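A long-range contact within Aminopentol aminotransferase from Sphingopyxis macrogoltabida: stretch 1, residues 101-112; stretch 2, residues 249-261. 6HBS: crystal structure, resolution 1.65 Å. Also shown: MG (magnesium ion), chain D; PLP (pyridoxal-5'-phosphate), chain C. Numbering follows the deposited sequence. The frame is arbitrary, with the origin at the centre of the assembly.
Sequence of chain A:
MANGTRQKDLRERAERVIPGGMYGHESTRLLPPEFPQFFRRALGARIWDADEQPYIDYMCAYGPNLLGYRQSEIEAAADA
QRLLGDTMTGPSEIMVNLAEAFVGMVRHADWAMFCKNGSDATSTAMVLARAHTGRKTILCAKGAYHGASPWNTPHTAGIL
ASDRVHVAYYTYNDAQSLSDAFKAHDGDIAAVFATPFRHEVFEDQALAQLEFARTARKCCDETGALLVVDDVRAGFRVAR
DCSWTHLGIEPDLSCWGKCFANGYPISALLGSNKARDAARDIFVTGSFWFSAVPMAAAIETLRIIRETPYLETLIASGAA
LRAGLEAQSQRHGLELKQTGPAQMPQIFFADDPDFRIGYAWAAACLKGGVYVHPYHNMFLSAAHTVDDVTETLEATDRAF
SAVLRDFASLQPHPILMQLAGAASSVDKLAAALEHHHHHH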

# COMPACT_ATOMS: atom_id res chain seq x y z
N ALA A 101 17.59 -2.39 12.73
CA ALA A 101 17.74 -0.96 13.04
C ALA A 101 16.47 -0.44 13.73
O ALA A 101 16.54 0.28 14.75
CB ALA A 101 18.07 -0.17 11.81
N PHE A 102 15.31 -0.80 13.19
CA PHE A 102 14.07 -0.22 13.67
C PHE A 102 13.77 -0.77 15.07
O PHE A 102 13.43 -0.02 15.96
CB PHE A 102 12.95 -0.44 12.65
CG PHE A 102 11.89 0.64 12.58
CD1 PHE A 102 11.43 1.30 13.72
CD2 PHE A 102 11.30 0.95 11.36
CE1 PHE A 102 10.46 2.28 13.63
CE2 PHE A 102 10.30 1.92 11.28
CZ PHE A 102 9.88 2.57 12.42
N VAL A 103 13.94 -2.08 15.26
CA VAL A 103 13.71 -2.71 16.54
C VAL A 103 14.70 -2.16 17.59
O VAL A 103 14.31 -1.95 18.77
CB VAL A 103 13.84 -4.24 16.45
CG1 VAL A 103 14.00 -4.87 17.82
CG2 VAL A 103 12.67 -4.85 15.71
N GLY A 104 15.95 -1.91 17.18
CA GLY A 104 16.92 -1.34 18.08
C GLY A 104 16.52 0.05 18.57
O GLY A 104 16.88 0.42 19.66
N MET A 105 15.82 0.85 17.75
CA MET A 105 15.51 2.25 18.07
C MET A 105 14.27 2.37 18.96
O MET A 105 14.12 3.36 19.63
CB MET A 105 15.28 3.06 16.79
CG MET A 105 16.58 3.35 16.03
SD MET A 105 16.32 3.97 14.35
CE MET A 105 15.78 5.65 14.68
N VAL A 106 13.36 1.38 18.91
CA VAL A 106 12.04 1.44 19.56
C VAL A 106 12.09 0.54 20.81
O VAL A 106 12.11 -0.69 20.72
CB VAL A 106 10.93 1.05 18.56
CG1 VAL A 106 9.52 1.07 19.17
CG2 VAL A 106 10.98 1.94 17.34
N ARG A 107 12.16 1.17 21.99
CA ARG A 107 12.36 0.46 23.27
C ARG A 107 11.32 -0.64 23.51
O ARG A 107 11.66 -1.68 24.01
CB ARG A 107 12.35 1.42 24.47
CG ARG A 107 13.67 2.14 24.71
CD ARG A 107 13.67 2.93 26.02
NE ARG A 107 13.04 2.18 27.11
CZ ARG A 107 13.66 1.32 27.92
NH1 ARG A 107 14.97 1.19 27.88
NH2 ARG A 107 12.95 0.59 28.77
N HIS A 108 10.05 -0.42 23.18
CA HIS A 108 9.01 -1.41 23.47
C HIS A 108 9.12 -2.64 22.56
O HIS A 108 8.51 -3.64 22.84
CB HIS A 108 7.62 -0.77 23.36
CG HIS A 108 7.04 -0.75 21.99
ND1 HIS A 108 6.33 -1.82 21.48
CD2 HIS A 108 6.95 0.24 21.07
CE1 HIS A 108 5.90 -1.51 20.27
NE2 HIS A 108 6.27 -0.26 19.99
N ALA A 109 9.79 -2.51 21.42
CA ALA A 109 9.64 -3.48 20.33
C ALA A 109 10.80 -4.49 20.32
O ALA A 109 11.94 -4.10 20.56
CB ALA A 109 9.58 -2.75 19.01
N ASP A 110 10.45 -5.73 19.96
CA ASP A 110 11.37 -6.84 19.72
C ASP A 110 11.33 -7.31 18.26
O ASP A 110 12.26 -8.00 17.82
CB ASP A 110 11.05 -7.99 20.67
CG ASP A 110 11.02 -7.51 22.12
OD1 ASP A 110 12.02 -6.96 22.55
OD2 ASP A 110 9.97 -7.64 22.75
N TRP A 111 10.28 -6.93 17.50
CA TRP A 111 10.17 -7.35 16.11
C TRP A 111 9.51 -6.26 15.26
O TRP A 111 8.85 -5.38 15.77
CB TRP A 111 9.43 -8.69 16.00
CG TRP A 111 8.07 -8.73 16.63
CD1 TRP A 111 7.75 -9.26 17.84
CD2 TRP A 111 6.85 -8.20 16.09
NE1 TRP A 111 6.41 -9.14 18.08
CE2 TRP A 111 5.83 -8.49 17.03
CE3 TRP A 111 6.50 -7.56 14.89
CZ2 TRP A 111 4.50 -8.11 16.83
CZ3 TRP A 111 5.18 -7.18 14.70
CH2 TRP A 111 4.20 -7.47 15.65
N ALA A 112 9.68 -6.38 13.94
CA ALA A 112 9.05 -5.49 12.98
C ALA A 112 8.42 -6.28 11.82
O ALA A 112 8.94 -7.29 11.40
CB ALA A 112 10.06 -4.51 12.48
N ILE A 249 5.30 5.74 29.02
CA ILE A 249 4.31 4.72 28.72
C ILE A 249 4.71 4.02 27.42
O ILE A 249 4.74 4.67 26.38
CB ILE A 249 2.89 5.32 28.61
CG1 ILE A 249 2.47 6.01 29.90
CG2 ILE A 249 1.89 4.24 28.19
CD1 ILE A 249 2.23 5.06 31.05
N GLU A 250 4.98 2.71 27.51
CA GLU A 250 5.34 1.88 26.36
C GLU A 250 4.14 1.07 25.89
O GLU A 250 3.52 0.33 26.65
CB GLU A 250 6.51 0.95 26.68
CG GLU A 250 7.80 1.68 26.93
CD GLU A 250 9.01 0.79 27.19
OE1 GLU A 250 10.06 1.33 27.56
OE2 GLU A 250 8.90 -0.43 26.99
N PRO A 251 3.79 1.16 24.59
CA PRO A 251 2.74 0.30 24.05
C PRO A 251 3.24 -1.15 23.84
O PRO A 251 4.43 -1.44 23.97
CB PRO A 251 2.41 0.98 22.72
CG PRO A 251 3.76 1.55 22.29
CD PRO A 251 4.39 2.04 23.58
N ASP A 252 2.31 -2.02 23.48
CA ASP A 252 2.61 -3.36 23.01
C ASP A 252 2.92 -3.35 21.51
O ASP A 252 3.81 -4.08 21.09
CB ASP A 252 1.45 -4.29 23.30
CG ASP A 252 1.13 -4.29 24.79
OD1 ASP A 252 2.07 -4.46 25.55
OD2 ASP A 252 -0.02 -4.02 25.16
N LEU A 253 2.15 -2.59 20.73
CA LEU A 253 2.37 -2.43 19.28
C LEU A 253 2.45 -0.94 18.99
O LEU A 253 1.77 -0.15 19.61
CB LEU A 253 1.20 -3.01 18.47
CG LEU A 253 0.81 -4.47 18.68
CD1 LEU A 253 -0.39 -4.83 17.84
CD2 LEU A 253 1.96 -5.42 18.38
N SER A 254 3.25 -0.57 18.00
CA SER A 254 3.21 0.78 17.47
C SER A 254 3.23 0.67 15.94
O SER A 254 3.92 -0.19 15.37
CB SER A 254 4.35 1.62 18.00
OG SER A 254 5.60 0.98 17.80
N CYS A 255 2.49 1.57 15.30
CA CYS A 255 2.34 1.67 13.89
C CYS A 255 3.09 2.90 13.39
O CYS A 255 2.99 4.01 13.99
CB CYS A 255 0.87 1.81 13.51
SG CYS A 255 -0.19 0.45 14.08
N TRP A 256 3.83 2.72 12.30
CA TRP A 256 4.73 3.73 11.75
C TRP A 256 4.53 3.81 10.24
O TRP A 256 4.14 2.83 9.60
CB TRP A 256 6.18 3.39 12.06
CG TRP A 256 6.49 3.29 13.51
CD1 TRP A 256 6.25 2.23 14.33
CD2 TRP A 256 7.18 4.26 14.29
NE1 TRP A 256 6.70 2.50 15.59
CE2 TRP A 256 7.29 3.73 15.60
CE3 TRP A 256 7.71 5.53 14.04
CZ2 TRP A 256 7.91 4.42 16.63
CZ3 TRP A 256 8.32 6.22 15.06
CH2 TRP A 256 8.40 5.68 16.34
N GLY A 257 4.78 5.00 9.70
CA GLY A 257 4.71 5.21 8.26
C GLY A 257 5.08 6.64 7.94
O GLY A 257 5.83 7.28 8.71
N LYS A 258 4.61 7.09 6.78
CA LYS A 258 4.81 8.44 6.20
C LYS A 258 6.30 8.76 5.97
O LYS A 258 6.70 8.88 4.83
CB LYS A 258 4.07 9.52 7.02
CG LYS A 258 2.56 9.48 6.79
CD LYS A 258 1.69 10.54 7.46
CE LYS A 258 0.26 10.58 6.91
NZ LYS A 258 -0.70 9.61 7.55
N CYS A 259 7.06 9.00 7.03
CA CYS A 259 8.29 9.76 6.89
C CYS A 259 9.54 8.96 7.24
O CYS A 259 10.62 9.49 7.07
CB CYS A 259 8.25 11.02 7.74
SG CYS A 259 8.55 10.73 9.50
N PHE A 260 9.45 7.68 7.62
CA PHE A 260 10.70 6.98 8.06
C PHE A 260 11.58 6.51 6.90
O PHE A 260 12.67 5.99 7.12
CB PHE A 260 10.44 5.90 9.10
CG PHE A 260 9.77 4.63 8.66
CD1 PHE A 260 10.48 3.64 7.99
CD2 PHE A 260 8.45 4.38 8.99
CE1 PHE A 260 9.85 2.46 7.61
CE2 PHE A 260 7.83 3.20 8.62
CZ PHE A 260 8.53 2.23 7.95
N ALA A 261 11.15 6.72 5.65
CA ALA A 261 12.04 6.63 4.46
C ALA A 261 11.97 7.94 3.65
O ALA A 261 12.26 7.95 2.47
CB ALA A 261 11.64 5.42 3.63
MG MG D . 13.66 -2.49 20.82
N1 PLP C . -2.83 6.62 11.02
C2 PLP C . -2.60 7.95 11.16
C2A PLP C . -2.50 8.59 12.52
C3 PLP C . -2.37 8.76 9.97
O3 PLP C . -2.13 10.08 10.07
C4 PLP C . -2.41 8.11 8.64
C4A PLP C . -2.16 8.97 7.44
C5 PLP C . -2.74 6.66 8.62
C6 PLP C . -2.90 5.99 9.83
C5A PLP C . -2.83 5.85 7.32
O4P PLP C . -1.61 5.93 6.55
P PLP C . -1.81 5.80 4.96
O1P PLP C . -2.51 7.00 4.48
O2P PLP C . -2.68 4.59 4.79
O3P PLP C . -0.38 5.68 4.50
O HOH W 1 15.20 -0.82 21.62
O HOH W 2 15.32 -4.26 21.07

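The shortest polar link between the two stretches is the 2.6 Å hydrogen bond between His108 NE2 and Ser254 OG, nearly straight at 174°. Ser254 does double duty: its OG also accepts a hydrogen bond from Trp256 NE1 at 2.9 Å, so one small hydroxyl, with chi1 in p, ties the imidazole to the indole two residues along the same strand. Side chains two apart on a strand fall on the same side, and both Ser254 and Trp256 point their CA-to-CB bonds toward the first stretch.

The second polar anchor is a salt bridge nearer the surface. Arg107 NE and Arg107 NH2 both donate to Glu250 OE1, at 3.1 and 3.2 Å, with the carboxylate oxygen lying near the guanidinium plane, where the N-H groups point. One oxygen thus collects two N-H groups, and opposite charges add to the attraction.

The backbone sets up this placement. The helix of the first stretch gives way at Val106, and a type I turn from Val106 to Ala109, closed by Ala109 N to Val106 O at 3.0 Å, carries Arg107 and His108 at its two central positions. Here the backbones come near each other, with His108 CA 5.7 Å from Glu250 CA; at the helix they stand wider, Phe102 CA lying 9.7 Å from Phe260 CA, and aromatic side chains span the gap. The end of the helix and the turn together hold a magnesium ion, bound by Val103 O at 2.2 Å, by Val106 O and Ala109 O at 2.4 Å each, and by two waters.

His108 has the largest area covered by the opposing stretch. While its edge meets Ser254 OG, Pro251 CG sits over one face, 3.9 Å from the ring centroid and 18° off the normal, a CH-pi contact that lets a rigid aliphatic ring pack against the imidazole without competing for its nitrogens.

Farther out, packing is apolar. Phe102 presents its edge to two aromatic faces, those of Trp256 and Phe260, with centroids 4.9 Å away in each case and planes at 69° and 77°; edge hydrogens carrying slight positive charge meet electron-rich ring faces. Val106 CG2 adds a contact with Trp256 CZ2 at 4.0 Å. At the other flank, Leu253 starts away from the first stretch, yet its end returns so that CD2 reaches Trp111 CZ2 at 4.0 Å. Beyond the strand, Lys258 NZ is covalently joined to PLP C4A at 1.6 Å, the cofactor linkage expected of an aminotransferase.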